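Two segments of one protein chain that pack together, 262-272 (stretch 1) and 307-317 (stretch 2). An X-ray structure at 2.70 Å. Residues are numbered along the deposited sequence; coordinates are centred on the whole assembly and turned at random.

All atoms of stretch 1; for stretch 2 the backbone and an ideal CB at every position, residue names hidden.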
# COMPACT_ATOMS: atom_id res chain seq x y z
N LYS A 262 -8.46 -8.04 -24.42
CA LYS A 262 -7.31 -7.22 -24.06
C LYS A 262 -7.60 -5.76 -24.34
O LYS A 262 -7.58 -4.93 -23.43
CB LYS A 262 -6.05 -7.69 -24.80
CG LYS A 262 -5.49 -9.01 -24.28
CD LYS A 262 -4.11 -9.31 -24.87
CE LYS A 262 -3.48 -10.54 -24.23
NZ LYS A 262 -2.21 -10.94 -24.90
N ILE A 263 -7.89 -5.43 -25.60
CA ILE A 263 -8.16 -4.04 -25.95
C ILE A 263 -9.29 -3.45 -25.10
O ILE A 263 -9.18 -2.33 -24.62
CB ILE A 263 -8.50 -3.90 -27.45
CG1 ILE A 263 -9.86 -4.51 -27.75
CG2 ILE A 263 -7.40 -4.53 -28.32
CD1 ILE A 263 -10.57 -3.83 -28.89
N ALA A 264 -10.36 -4.22 -24.91
CA ALA A 264 -11.47 -3.75 -24.10
C ALA A 264 -10.96 -3.30 -22.73
O ALA A 264 -11.06 -2.13 -22.39
CB ALA A 264 -12.51 -4.83 -23.95
N MSE A 265 -10.42 -4.24 -21.97
CA MSE A 265 -9.86 -3.89 -20.67
C MSE A 265 -9.01 -2.63 -20.82
O MSE A 265 -9.10 -1.70 -20.01
CB MSE A 265 -9.02 -5.04 -20.11
CG MSE A 265 -9.84 -6.24 -19.69
SE MSE A 265 -8.74 -7.78 -19.24
CE MSE A 265 -10.15 -9.00 -18.74
N TYR A 266 -8.20 -2.59 -21.87
CA TYR A 266 -7.35 -1.43 -22.14
C TYR A 266 -8.19 -0.17 -22.31
O TYR A 266 -7.87 0.88 -21.76
CB TYR A 266 -6.49 -1.67 -23.39
CG TYR A 266 -5.55 -0.53 -23.69
CD1 TYR A 266 -4.28 -0.47 -23.11
CD2 TYR A 266 -5.92 0.50 -24.55
CE1 TYR A 266 -3.42 0.57 -23.38
CE2 TYR A 266 -5.07 1.54 -24.83
CZ TYR A 266 -3.82 1.58 -24.25
OH TYR A 266 -2.97 2.62 -24.52
N LEU A 267 -9.27 -0.29 -23.07
CA LEU A 267 -10.14 0.85 -23.30
C LEU A 267 -10.85 1.29 -22.01
O LEU A 267 -11.03 2.49 -21.77
CB LEU A 267 -11.14 0.55 -24.41
CG LEU A 267 -10.52 0.33 -25.79
CD1 LEU A 267 -11.54 0.60 -26.88
CD2 LEU A 267 -9.33 1.23 -25.97
N CYS A 268 -11.24 0.32 -21.19
CA CYS A 268 -11.89 0.63 -19.92
C CYS A 268 -10.89 1.34 -19.05
O CYS A 268 -11.22 2.32 -18.39
CB CYS A 268 -12.35 -0.65 -19.23
SG CYS A 268 -13.97 -1.27 -19.76
N ARG A 269 -9.66 0.85 -19.07
CA ARG A 269 -8.61 1.46 -18.27
C ARG A 269 -8.24 2.83 -18.81
O ARG A 269 -8.25 3.80 -18.08
CB ARG A 269 -7.36 0.55 -18.23
CG ARG A 269 -6.23 1.08 -17.36
CD ARG A 269 -6.61 1.36 -15.91
NE ARG A 269 -5.45 1.25 -15.03
CZ ARG A 269 -5.40 1.70 -13.79
NH1 ARG A 269 -6.46 2.30 -13.25
NH2 ARG A 269 -4.29 1.55 -13.07
N LYS A 270 -7.96 2.91 -20.10
CA LYS A 270 -7.42 4.15 -20.65
C LYS A 270 -8.47 5.21 -21.02
O LYS A 270 -8.22 6.41 -20.89
CB LYS A 270 -6.50 3.85 -21.84
CG LYS A 270 -5.27 3.03 -21.46
CD LYS A 270 -4.40 3.76 -20.43
CE LYS A 270 -2.98 3.21 -20.40
NZ LYS A 270 -2.02 4.18 -19.81
N VAL A 271 -9.64 4.76 -21.46
CA VAL A 271 -10.67 5.69 -21.89
C VAL A 271 -11.62 6.16 -20.78
O VAL A 271 -11.98 7.32 -20.72
CB VAL A 271 -11.47 5.14 -23.08
CG1 VAL A 271 -12.66 6.02 -23.38
CG2 VAL A 271 -10.58 5.01 -24.31
N CYS A 272 -12.00 5.26 -19.88
CA CYS A 272 -12.90 5.62 -18.80
C CYS A 272 -12.23 5.75 -17.43
O CYS A 272 -12.91 6.03 -16.45
CB CYS A 272 -14.06 4.65 -18.70
SG CYS A 272 -15.20 4.73 -20.09
N UNK A 307 2.45 1.01 -35.44
CA UNK A 307 1.64 -0.01 -36.10
C UNK A 307 0.30 -0.25 -35.39
O UNK A 307 -0.72 0.34 -35.74
CB UNK A 307 2.43 -1.32 -36.18
N UNK A 308 0.34 -1.12 -34.39
CA UNK A 308 -0.84 -1.50 -33.62
C UNK A 308 -1.31 -0.33 -32.76
O UNK A 308 -2.41 -0.36 -32.21
CB UNK A 308 -0.54 -2.72 -32.75
N UNK A 309 -0.47 0.69 -32.67
CA UNK A 309 -0.77 1.88 -31.88
C UNK A 309 -1.91 2.70 -32.48
O UNK A 309 -2.79 3.17 -31.76
CB UNK A 309 0.48 2.75 -31.75
N UNK A 310 -1.88 2.87 -33.80
CA UNK A 310 -2.88 3.67 -34.50
C UNK A 310 -4.27 3.06 -34.44
O UNK A 310 -5.27 3.78 -34.43
CB UNK A 310 -2.47 3.86 -35.96
N UNK A 311 -4.34 1.74 -34.42
CA UNK A 311 -5.61 1.07 -34.27
C UNK A 311 -6.17 1.47 -32.90
O UNK A 311 -7.12 2.24 -32.80
CB UNK A 311 -5.46 -0.45 -34.41
N UNK A 312 -5.54 0.94 -31.86
CA UNK A 312 -5.94 1.25 -30.50
C UNK A 312 -6.26 2.73 -30.37
O UNK A 312 -7.27 3.11 -29.78
CB UNK A 312 -4.84 0.85 -29.51
N UNK A 313 -5.40 3.57 -30.94
CA UNK A 313 -5.59 5.01 -30.88
C UNK A 313 -6.93 5.41 -31.46
O UNK A 313 -7.65 6.23 -30.90
CB UNK A 313 -4.46 5.73 -31.62
N UNK A 314 -7.27 4.81 -32.59
CA UNK A 314 -8.53 5.09 -33.25
C UNK A 314 -9.72 4.58 -32.42
O UNK A 314 -10.76 5.24 -32.33
CB UNK A 314 -8.54 4.46 -34.64
N UNK A 315 -9.55 3.41 -31.82
CA UNK A 315 -10.59 2.83 -30.99
C UNK A 315 -10.85 3.71 -29.76
O UNK A 315 -12.00 3.90 -29.35
CB UNK A 315 -10.20 1.41 -30.56
N UNK A 316 -9.77 4.23 -29.19
CA UNK A 316 -9.84 5.10 -28.03
C UNK A 316 -10.68 6.32 -28.34
O UNK A 316 -11.56 6.69 -27.57
CB UNK A 316 -8.44 5.52 -27.58
N UNK A 317 -10.41 6.94 -29.48
CA UNK A 317 -11.11 8.16 -29.86
C UNK A 317 -12.59 7.92 -30.14
O UNK A 317 -13.46 8.68 -29.71
CB UNK A 317 -10.45 8.78 -31.09

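Two helices cross here at -60°, their axes 10.3 Å apart at closest approach, so a few positions of the second must carry the contact. Stretch 1 offers a surface made of Ile 263, Tyr 266, Leu 267, Lys 270 and Val 271, mostly apolar, with the hydroxyl of Tyr 266 and the base of Lys 270 along one flank.

Position 307 precedes the helix, and its ideal CB has nothing of stretch 1 within 5.5 Å. Any soluble side chain would do; it is Lys 307.

At position 308 CA-to-CB points sideways, and the CB is likewise out of range. A short side chain would leave Ile 263 untouched; a long or aromatic one could reach it. The residue is Phe 308, chi1 t: CZ lies 4.3 Å from Ile 263 CG2, which meets the ring at its edge, near its plane.

Positions 309 and 310 meet no part of stretch 1, and polar or charged residues suit both. They are Lys 309 and His 310.

Position 311 points sideways with nothing close, so the contact hardly constrains it. Leu 311 comes no nearer than 6.3 Å, from its CD1 to Ile 263 CG2, and makes no contact.

Position 312 points toward stretch 1, its CB 4.7 Å from Tyr 266 CE2 and its CA 7.3 Å from Ile 263 CA, so the space is shallow. A small or branched apolar side chain such as alanine, valine or isoleucine is the natural reading. Val 312 takes rotamer t and brings CG1 to 3.3 Å from Tyr 266 CE2, a tight apolar contact.

Position 313 faces away, and its helical phi/psi of -57/-44 does not require glycine. An ideal CB would, however, lie 3.1 Å from the carbonyl O of residue 309, a crowding within its own helix. Gly 313 avoids it.

Position 314 is out of reach, leaving the choice open; Phe 314 makes no contact here.

Position 315 points toward stretch 1, with its CB 4.0 Å from Leu 267 CD1 and Ile 263 nearby. Leucine, isoleucine or methionine would all suit. Leu 315 (m, t) extends CD1 to 3.7 Å from Ile 263 CD1.

Position 316 starts sideways, but its CB is already 3.9 Å from Val 271 CG2. Apolar walls near the backbone and a hydroxyl farther out favour a long side chain with a polar end, glutamate or glutamine; methionine would suit the walls but offer the hydroxyl little. Glu 316 is the knob in a hole formed by Tyr 266, Leu 267, Lys 270 and Val 271. Its CG packs 3.8 Å from Leu 267 CD2, and OE2, at the tyrosine ring's edge, accepts a weak hydrogen bond from Tyr 266 OH at 3.3 Å. Stretch 1 covers 76 Å² of Glu 316, more than of any other residue here.

Position 317 points away, suiting a polar side chain; Lys 317 is one, its NZ weakly hydrogen-bonded to Gly 313 O at 3.5 Å, within its own helix.

Stretch 2, residues 307-317: KFKHLVGFLEK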
# COMPACT_ATOMS: atom_id res chain seq x y z
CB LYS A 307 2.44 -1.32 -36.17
CG LYS A 307 1.62 -2.59 -36.12
CD LYS A 307 2.36 -3.67 -35.34
CE LYS A 307 1.55 -4.96 -35.26
NZ LYS A 307 2.23 -5.97 -34.40
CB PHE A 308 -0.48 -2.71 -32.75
CG PHE A 308 -1.60 -3.21 -31.88
CD1 PHE A 308 -2.58 -4.03 -32.39
CD2 PHE A 308 -1.64 -2.88 -30.53
CE1 PHE A 308 -3.60 -4.50 -31.59
CE2 PHE A 308 -2.64 -3.36 -29.72
CZ PHE A 308 -3.63 -4.16 -30.25
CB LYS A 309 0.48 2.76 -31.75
CG LYS A 309 1.66 2.06 -31.09
CD LYS A 309 2.91 2.93 -31.12
CE LYS A 309 2.75 4.18 -30.27
NZ LYS A 309 4.03 4.94 -30.15
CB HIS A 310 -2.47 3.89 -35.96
CG HIS A 310 -1.51 5.02 -36.14
ND1 HIS A 310 -0.19 4.83 -36.49
CD2 HIS A 310 -1.67 6.36 -36.01
CE1 HIS A 310 0.42 6.00 -36.57
NE2 HIS A 310 -0.46 6.95 -36.29
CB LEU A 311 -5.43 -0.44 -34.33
CG LEU A 311 -6.51 -1.25 -35.07
CD1 LEU A 311 -6.87 -2.49 -34.27
CD2 LEU A 311 -7.75 -0.41 -35.36
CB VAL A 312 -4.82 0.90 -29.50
CG1 VAL A 312 -5.09 1.54 -28.15
CG2 VAL A 312 -4.67 -0.61 -29.38
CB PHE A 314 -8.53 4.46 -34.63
CG PHE A 314 -9.81 4.65 -35.37
CD1 PHE A 314 -10.08 5.84 -36.00
CD2 PHE A 314 -10.74 3.63 -35.45
CE1 PHE A 314 -11.27 6.02 -36.69
CE2 PHE A 314 -11.92 3.80 -36.13
CZ PHE A 314 -12.18 5.00 -36.76
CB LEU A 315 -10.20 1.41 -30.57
CG LEU A 315 -10.06 0.38 -31.69
CD1 LEU A 315 -9.66 -0.97 -31.12
CD2 LEU A 315 -11.35 0.28 -32.47
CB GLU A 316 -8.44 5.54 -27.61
CG GLU A 316 -7.59 4.44 -26.99
CD GLU A 316 -6.18 4.89 -26.73
OE1 GLU A 316 -5.78 5.95 -27.25
OE2 GLU A 316 -5.45 4.19 -25.99
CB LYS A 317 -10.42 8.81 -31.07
CG LYS A 317 -9.02 9.35 -30.75
CD LYS A 317 -8.18 9.57 -32.00
CE LYS A 317 -6.78 10.10 -31.65
NZ LYS A 317 -6.15 9.35 -30.51
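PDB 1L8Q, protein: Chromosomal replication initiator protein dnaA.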